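Local coordinates for ribosome-associated factor Y (Coxiella burnetii, PDB 3TQM), which probably associates with dimeric 100S ribosomes as a short-form hibernation factor of the HPF/YfiA family and so takes part in regulating translation, at residues M1-M5 / T20-H25; E33-I39 / D51-P57; I61-A65 / L77-L81. The contacts are given in a common frame with arbitrary orientation. Residue numbers count along the deposited sequence, not the author numbering.

Contact 1: M1-M5 / T20-H25; sequences MHIQM and TEKKLH
Residues 2-5 are an extended strand, with phi from -105° to -123° and psi from 122° to 134°. Residues 20-24 belong to a helix, with the backbone hydrogen bonds Leu24 N to Thr20 O and His25 N to Glu21 O (both 3.1 Å). The two short axes approach to 10.6 Å and run roughly antiparallel, at 146° between N-to-C directions. The nearest CA pairs are Met1 with His25 (8.5 Å), Ile3 with Glu21 (7.9 Å) and Met5 with Thr20 (9.5 Å). No hydrogen bond joins the segments; side chains fill the gap, burying 300 Å².

The apolar packing comes from Met1, Ile3 and Met5, all pointing toward the helix. Met1 CE lies 4.2 Å from Leu24 CB. Ile3, in the mt rotamer, sets CD1 3.5 Å from Leu24 CD1. Met5, modelled as selenomethionine with chi1 m and the rest extended, brings CE to 3.6 Å from Thr20 CG2 and 3.7 Å from Glu21 CG.

Around the imidazole, selenomethionine Met1 (ttp) places CE 3.1 Å from His25 ND1, and Ile3 CD1 lies 4.1 Å from His25 CE1, both obliquely to the ring.

Thr20 OG1 bonds back to Leu16 O, while Leu24 also packs on Ile39 of the next strand. A helix laid obliquely antiparallel over the strand it follows, ahead of a parallel neighbouring strand, is the first half of a beta-alpha-beta crossover.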
# COMPACT_ATOMS: atom_id res chain seq x y z
N MSE A 1 -8.92 -6.93 8.74
CA MSE A 1 -7.64 -6.73 8.05
C MSE A 1 -6.59 -6.14 8.98
O MSE A 1 -6.88 -5.20 9.74
CB MSE A 1 -7.82 -5.83 6.82
CG MSE A 1 -6.53 -5.60 6.06
SE MSE A 1 -6.78 -4.58 4.42
CE MSE A 1 -7.54 -2.95 5.16
N HIS A 2 -5.38 -6.68 8.92
CA HIS A 2 -4.29 -6.19 9.75
C HIS A 2 -3.30 -5.36 8.94
O HIS A 2 -2.73 -5.84 7.96
CB HIS A 2 -3.58 -7.35 10.44
CG HIS A 2 -2.55 -6.92 11.44
ND1 HIS A 2 -2.84 -6.06 12.47
CD2 HIS A 2 -1.24 -7.23 11.57
CE1 HIS A 2 -1.75 -5.85 13.19
NE2 HIS A 2 -0.77 -6.55 12.66
N ILE A 3 -3.10 -4.12 9.36
CA ILE A 3 -2.22 -3.20 8.66
C ILE A 3 -1.03 -2.77 9.53
O ILE A 3 -1.21 -2.23 10.62
CB ILE A 3 -2.97 -1.93 8.21
CG1 ILE A 3 -4.05 -2.30 7.18
CG2 ILE A 3 -2.01 -0.91 7.63
CD1 ILE A 3 -4.85 -1.11 6.70
N GLN A 4 0.17 -3.02 9.03
CA GLN A 4 1.38 -2.56 9.70
C GLN A 4 2.12 -1.56 8.83
O GLN A 4 2.30 -1.78 7.64
CB GLN A 4 2.29 -3.74 10.05
CG GLN A 4 3.56 -3.34 10.80
CD GLN A 4 4.48 -4.52 11.05
OE1 GLN A 4 4.14 -5.67 10.76
NE2 GLN A 4 5.67 -4.24 11.59
N MSE A 5 2.55 -0.45 9.43
CA MSE A 5 3.25 0.59 8.69
C MSE A 5 4.62 0.90 9.28
O MSE A 5 4.76 1.11 10.49
CB MSE A 5 2.42 1.88 8.64
CG MSE A 5 1.03 1.69 8.05
SE MSE A 5 0.22 3.40 7.59
CE MSE A 5 -1.60 2.78 7.22
N THR A 20 -3.75 6.75 4.54
CA THR A 20 -3.40 5.45 3.98
C THR A 20 -4.35 4.37 4.48
O THR A 20 -4.72 3.47 3.74
CB THR A 20 -1.95 5.06 4.33
OG1 THR A 20 -1.05 6.07 3.83
CG2 THR A 20 -1.60 3.73 3.70
N GLU A 21 -4.73 4.47 5.75
CA GLU A 21 -5.67 3.53 6.34
C GLU A 21 -7.01 3.51 5.60
O GLU A 21 -7.48 2.45 5.19
CB GLU A 21 -5.91 3.86 7.82
CG GLU A 21 -4.89 3.28 8.77
CD GLU A 21 -5.18 3.62 10.21
OE1 GLU A 21 -6.24 4.24 10.48
OE2 GLU A 21 -4.36 3.27 11.09
N LYS A 22 -7.61 4.68 5.43
CA LYS A 22 -8.94 4.76 4.85
C LYS A 22 -8.96 4.35 3.38
O LYS A 22 -9.96 3.83 2.89
CB LYS A 22 -9.53 6.17 5.01
CG LYS A 22 -9.02 7.18 4.01
CD LYS A 22 -9.90 8.42 4.01
CE LYS A 22 -9.51 9.37 2.89
NZ LYS A 22 -10.44 10.52 2.78
N LYS A 23 -7.85 4.56 2.68
CA LYS A 23 -7.76 4.16 1.28
C LYS A 23 -7.62 2.64 1.14
O LYS A 23 -8.14 2.06 0.19
CB LYS A 23 -6.60 4.87 0.58
CG LYS A 23 -6.98 6.21 -0.02
CD LYS A 23 -5.83 6.79 -0.82
CE LYS A 23 -6.22 8.12 -1.44
NZ LYS A 23 -5.01 8.94 -1.75
N LEU A 24 -6.92 2.02 2.07
CA LEU A 24 -6.76 0.57 2.07
C LEU A 24 -8.09 -0.10 2.38
O LEU A 24 -8.40 -1.17 1.86
CB LEU A 24 -5.70 0.14 3.07
CG LEU A 24 -4.25 0.30 2.64
CD1 LEU A 24 -3.33 0.03 3.81
CD2 LEU A 24 -3.94 -0.62 1.48
N HIS A 25 -8.88 0.54 3.23
CA HIS A 25 -10.19 0.02 3.61
C HIS A 25 -11.20 0.18 2.47
O HIS A 25 -12.33 -0.29 2.57
CB HIS A 25 -10.69 0.69 4.88
CG HIS A 25 -9.92 0.33 6.11
ND1 HIS A 25 -9.52 -0.97 6.38
CD2 HIS A 25 -9.46 1.08 7.13
CE1 HIS A 25 -8.86 -0.99 7.52
NE2 HIS A 25 -8.80 0.24 8.00

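Contact 2: E33-I39 / D51-P57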
# COMPACT_ATOMS: atom_id res chain seq x y z
N GLU A 33 -10.42 -10.78 1.59
CA GLU A 33 -9.62 -12.00 1.56
C GLU A 33 -8.19 -11.70 2.00
O GLU A 33 -7.38 -12.62 2.17
CB GLU A 33 -9.63 -12.61 0.16
CG GLU A 33 -11.03 -12.93 -0.32
CD GLU A 33 -11.04 -13.61 -1.67
OE1 GLU A 33 -10.03 -14.26 -2.01
OE2 GLU A 33 -12.05 -13.49 -2.39
N ILE A 34 -7.89 -10.42 2.18
CA ILE A 34 -6.58 -9.99 2.65
C ILE A 34 -6.44 -10.18 4.15
O ILE A 34 -7.30 -9.77 4.93
CB ILE A 34 -6.35 -8.50 2.34
CG1 ILE A 34 -6.39 -8.26 0.83
CG2 ILE A 34 -5.04 -8.04 2.92
CD1 ILE A 34 -6.24 -6.80 0.45
N SER A 35 -5.35 -10.81 4.56
CA SER A 35 -5.09 -11.05 5.98
C SER A 35 -4.13 -10.01 6.55
O SER A 35 -4.41 -9.38 7.57
CB SER A 35 -4.52 -12.45 6.19
OG SER A 35 -3.28 -12.61 5.53
N ASN A 36 -2.99 -9.83 5.88
CA ASN A 36 -1.97 -8.89 6.33
C ASN A 36 -1.50 -7.91 5.25
O ASN A 36 -1.23 -8.30 4.12
CB ASN A 36 -0.75 -9.63 6.88
CG ASN A 36 -1.03 -10.36 8.17
OD1 ASN A 36 -1.11 -9.75 9.24
ND2 ASN A 36 -1.17 -11.68 8.08
N ILE A 37 -1.38 -6.65 5.63
CA ILE A 37 -0.79 -5.65 4.77
C ILE A 37 0.34 -4.95 5.51
O ILE A 37 0.11 -4.35 6.56
CB ILE A 37 -1.80 -4.58 4.35
CG1 ILE A 37 -2.98 -5.21 3.61
CG2 ILE A 37 -1.13 -3.52 3.48
CD1 ILE A 37 -3.86 -4.21 2.91
N HIS A 38 1.55 -5.05 4.98
CA HIS A 38 2.67 -4.33 5.57
C HIS A 38 3.15 -3.25 4.60
O HIS A 38 3.60 -3.54 3.49
CB HIS A 38 3.81 -5.28 5.94
CG HIS A 38 4.85 -4.66 6.82
ND1 HIS A 38 5.79 -5.40 7.50
CD2 HIS A 38 5.08 -3.36 7.15
CE1 HIS A 38 6.56 -4.59 8.20
NE2 HIS A 38 6.16 -3.35 8.01
N ILE A 39 3.04 -2.00 5.04
CA ILE A 39 3.41 -0.85 4.22
C ILE A 39 4.72 -0.23 4.72
O ILE A 39 4.94 -0.09 5.92
CB ILE A 39 2.31 0.23 4.24
CG1 ILE A 39 1.02 -0.34 3.68
CG2 ILE A 39 2.74 1.45 3.44
CD1 ILE A 39 -0.10 0.67 3.65
N ASP A 51 6.00 1.35 -0.48
CA ASP A 51 6.02 -0.06 -0.85
C ASP A 51 5.02 -0.84 -0.01
O ASP A 51 4.79 -0.51 1.16
CB ASP A 51 7.44 -0.61 -0.68
CG ASP A 51 7.61 -2.00 -1.28
OD1 ASP A 51 6.68 -2.47 -1.97
OD2 ASP A 51 8.68 -2.61 -1.07
N ALA A 52 4.42 -1.87 -0.60
CA ALA A 52 3.38 -2.64 0.08
C ALA A 52 3.50 -4.15 -0.14
O ALA A 52 3.75 -4.61 -1.25
CB ALA A 52 2.01 -2.15 -0.35
N ASN A 53 3.31 -4.90 0.94
CA ASN A 53 3.29 -6.36 0.88
C ASN A 53 1.94 -6.88 1.38
O ASN A 53 1.62 -6.75 2.56
CB ASN A 53 4.44 -6.95 1.70
CG ASN A 53 4.38 -8.46 1.80
OD1 ASN A 53 3.83 -9.01 2.76
ND2 ASN A 53 4.95 -9.15 0.82
N VAL A 54 1.15 -7.45 0.48
CA VAL A 54 -0.20 -7.89 0.81
C VAL A 54 -0.35 -9.41 0.77
O VAL A 54 0.03 -10.05 -0.21
CB VAL A 54 -1.24 -7.26 -0.13
CG1 VAL A 54 -2.61 -7.89 0.08
CG2 VAL A 54 -1.29 -5.75 0.08
N LYS A 55 -0.92 -9.97 1.83
CA LYS A 55 -1.05 -11.41 1.95
C LYS A 55 -2.49 -11.88 1.76
O LYS A 55 -3.39 -11.51 2.51
CB LYS A 55 -0.50 -11.88 3.30
CG LYS A 55 -0.58 -13.38 3.52
CD LYS A 55 0.05 -14.16 2.38
CE LYS A 55 0.00 -15.65 2.63
NZ LYS A 55 0.26 -16.44 1.40
N LEU A 56 -2.69 -12.70 0.73
CA LEU A 56 -3.98 -13.32 0.46
C LEU A 56 -3.82 -14.82 0.66
O LEU A 56 -2.70 -15.31 0.78
CB LEU A 56 -4.41 -13.04 -0.98
CG LEU A 56 -4.55 -11.58 -1.40
CD1 LEU A 56 -4.10 -11.40 -2.84
CD2 LEU A 56 -5.98 -11.08 -1.21
N PRO A 57 -4.94 -15.55 0.72
CA PRO A 57 -4.84 -17.01 0.86
C PRO A 57 -4.20 -17.63 -0.38
O PRO A 57 -4.79 -17.61 -1.46
CB PRO A 57 -6.30 -17.45 0.99
CG PRO A 57 -7.03 -16.24 1.48
CD PRO A 57 -6.34 -15.09 0.81
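These segments form the end of a beta hairpin remote from its turn, built from strands 36-44 and 47-56, the two central strands of the four-stranded sheet. Their short axes lie 4.7 Å apart at 169°, as expected for antiparallel neighbours. His38 and Asn53 make a hydrogen-bonded pair, with His38 N to Asn53 O at 3.0 Å and Asn53 N to His38 O at 2.9 Å. On either side of it, Ile37 with Val54 and Ile39 with Ala52 are non-hydrogen-bonded pairs, at CA separations of 4.6 and 4.5 Å.

Further along, Lys55 N donates to Asn36 O (2.9 Å), but Lys55 O receives Ser35 N (2.9 Å, 172°), one residue earlier, where Ser35 has a psi of -52°. The amides of Ile37 and Ile39, facing the other edge of their strand, bond to His2 O and Gln4 O, and that of Val54 bonds to Ile61 O, so both strands are paired on both edges.

CA-H...O contacts accompany the bonds, for example Ile37 CA to Asn53 O at 3.4 Å. Asn36, His38, Asn53 and Lys55 project from one face, where His38 NE2 bonds with Thr6 OG1, Asn53 ND2 with Asn62 OD1, and Lys55 NZ with Ser59 O. Ile37, Ile39, Ala52 and Val54 line the face packed against the helices.

At the far end the hydrophobic layer continues: Ile34 CG2 meets Val54 CG1 at 3.7 Å, and Ile34 CG1 rests 3.5 Å from Leu56 CD2.

Contact 3: I61-A65 / L77-L81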
# COMPACT_ATOMS: atom_id res chain seq x y z
N ILE A 61 1.05 -10.34 -2.80
CA ILE A 61 1.21 -9.23 -3.73
C ILE A 61 2.24 -8.23 -3.22
O ILE A 61 2.12 -7.73 -2.10
CB ILE A 61 -0.13 -8.50 -3.98
CG1 ILE A 61 -1.11 -9.41 -4.73
CG2 ILE A 61 0.09 -7.21 -4.75
CD1 ILE A 61 -2.45 -8.75 -5.05
N ASN A 62 3.24 -7.94 -4.04
CA ASN A 62 4.20 -6.88 -3.74
C ASN A 62 4.11 -5.77 -4.78
O ASN A 62 4.25 -6.02 -5.97
CB ASN A 62 5.63 -7.43 -3.69
CG ASN A 62 5.84 -8.41 -2.56
OD1 ASN A 62 5.99 -8.03 -1.40
ND2 ASN A 62 5.87 -9.70 -2.90
N ALA A 63 3.88 -4.55 -4.32
CA ALA A 63 3.75 -3.41 -5.22
C ALA A 63 4.51 -2.19 -4.68
O ALA A 63 4.58 -1.98 -3.48
CB ALA A 63 2.28 -3.06 -5.42
N GLN A 64 5.07 -1.40 -5.60
CA GLN A 64 5.81 -0.20 -5.23
C GLN A 64 5.51 0.96 -6.17
O GLN A 64 5.36 0.77 -7.38
CB GLN A 64 7.31 -0.49 -5.22
CG GLN A 64 8.16 0.65 -4.68
CD GLN A 64 9.64 0.45 -4.92
OE1 GLN A 64 10.09 0.38 -6.07
NE2 GLN A 64 10.41 0.35 -3.85
N ALA A 65 5.41 2.16 -5.61
CA ALA A 65 5.19 3.37 -6.40
C ALA A 65 5.98 4.52 -5.82
O ALA A 65 6.44 4.45 -4.68
CB ALA A 65 3.71 3.71 -6.45
N LEU A 77 0.03 3.83 -5.42
CA LEU A 77 0.22 2.46 -4.96
C LEU A 77 -1.11 1.71 -4.88
O LEU A 77 -1.17 0.50 -5.10
CB LEU A 77 0.93 2.43 -3.61
CG LEU A 77 1.25 1.04 -3.05
CD1 LEU A 77 2.10 0.25 -4.03
CD2 LEU A 77 1.94 1.14 -1.71
N MSE A 78 -2.18 2.44 -4.55
CA MSE A 78 -3.50 1.84 -4.47
C MSE A 78 -3.95 1.31 -5.83
O MSE A 78 -4.51 0.22 -5.92
CB MSE A 78 -4.53 2.84 -3.93
CG MSE A 78 -4.24 3.36 -2.53
SE MSE A 78 -4.13 1.96 -1.17
CE MSE A 78 -2.19 1.77 -1.07
N HIS A 79 -3.70 2.08 -6.88
CA HIS A 79 -4.05 1.67 -8.24
C HIS A 79 -3.28 0.42 -8.65
O HIS A 79 -3.83 -0.48 -9.29
CB HIS A 79 -3.79 2.79 -9.25
CG HIS A 79 -4.67 3.98 -9.06
ND1 HIS A 79 -6.01 3.98 -9.37
CD2 HIS A 79 -4.39 5.23 -8.61
CE1 HIS A 79 -6.53 5.16 -9.11
NE2 HIS A 79 -5.57 5.95 -8.65
N LYS A 80 -2.00 0.37 -8.29
CA LYS A 80 -1.19 -0.81 -8.57
C LYS A 80 -1.70 -2.02 -7.80
O LYS A 80 -1.71 -3.14 -8.32
CB LYS A 80 0.28 -0.54 -8.24
CG LYS A 80 0.97 0.41 -9.21
CD LYS A 80 2.48 0.45 -9.00
CE LYS A 80 3.16 1.20 -10.12
NZ LYS A 80 4.65 1.16 -10.01
N LEU A 81 -2.11 -1.80 -6.56
CA LEU A 81 -2.68 -2.87 -5.74
C LEU A 81 -3.97 -3.40 -6.35
O LEU A 81 -4.14 -4.61 -6.51
CB LEU A 81 -2.93 -2.40 -4.31
CG LEU A 81 -1.73 -2.25 -3.38
CD1 LEU A 81 -2.20 -2.00 -1.96
CD2 LEU A 81 -0.84 -3.49 -3.45
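Leu77, with chi1 t and chi2 p, lays its CD1 over the strand at Ala63, 3.6 Å from Ala63 CB, 3.4 Å from Ala63 O and 3.7 Å from Gln64 N. One turn on, Leu81 meets the same methyl roughly at right angles to this: Leu81 CD2 is 3.7 Å from Ala63 CB and 4.0 Å from Ile61 CG2. Ala63 CB fits in the angle between the two leucines. Small side chains on the strand permit a close approach, with 7.7 Å between the short axes and CA separations of 5.3 Å for Ala65 with Leu77 and 6.5 Å for Ala63 with Leu81. Ala65 CB completes the row, 4.2 Å from Leu77 CB.

A single polar link borders this layer. Lys80, nearly extended beyond chi1, sends NZ to Gln64 O at 2.8 Å, a hydrogen bond from helix side chain to strand backbone.

Leu77 also touches Val50 and Ala52 on the adjoining strand, and Leu81 touches Leu24 of the other helix, so both leucines belong to the common core. The strand and helix run at 150°, the chain doubling back between them: the closing strand-helix unit of the beta-alpha-beta-beta-beta-alpha fold of the HPF/YfiA family.

Along the chain the contacts come in series, and all three reach the same mixed sheet, ordered 2-8, 36-44, 47-56, 59-65. Contact 1 sits at one outer strand, contact 3 at the other, their centres about 13 Å apart; contact 2, about 9 Å from the first and 11 Å from the third, joins the middle strands. Backbone bonds such as His2 O to Ile37 N and Ile61 O to Val54 N make the sheet continuous. On one face of the sheet, helices 14-24 and 70-89 meet where Leu24 CD2 lies 3.7 Å from SE of selenomethionine Met78. The result is a compact two-layer alpha/beta domain with that face covered by the helices and polar residues on the other.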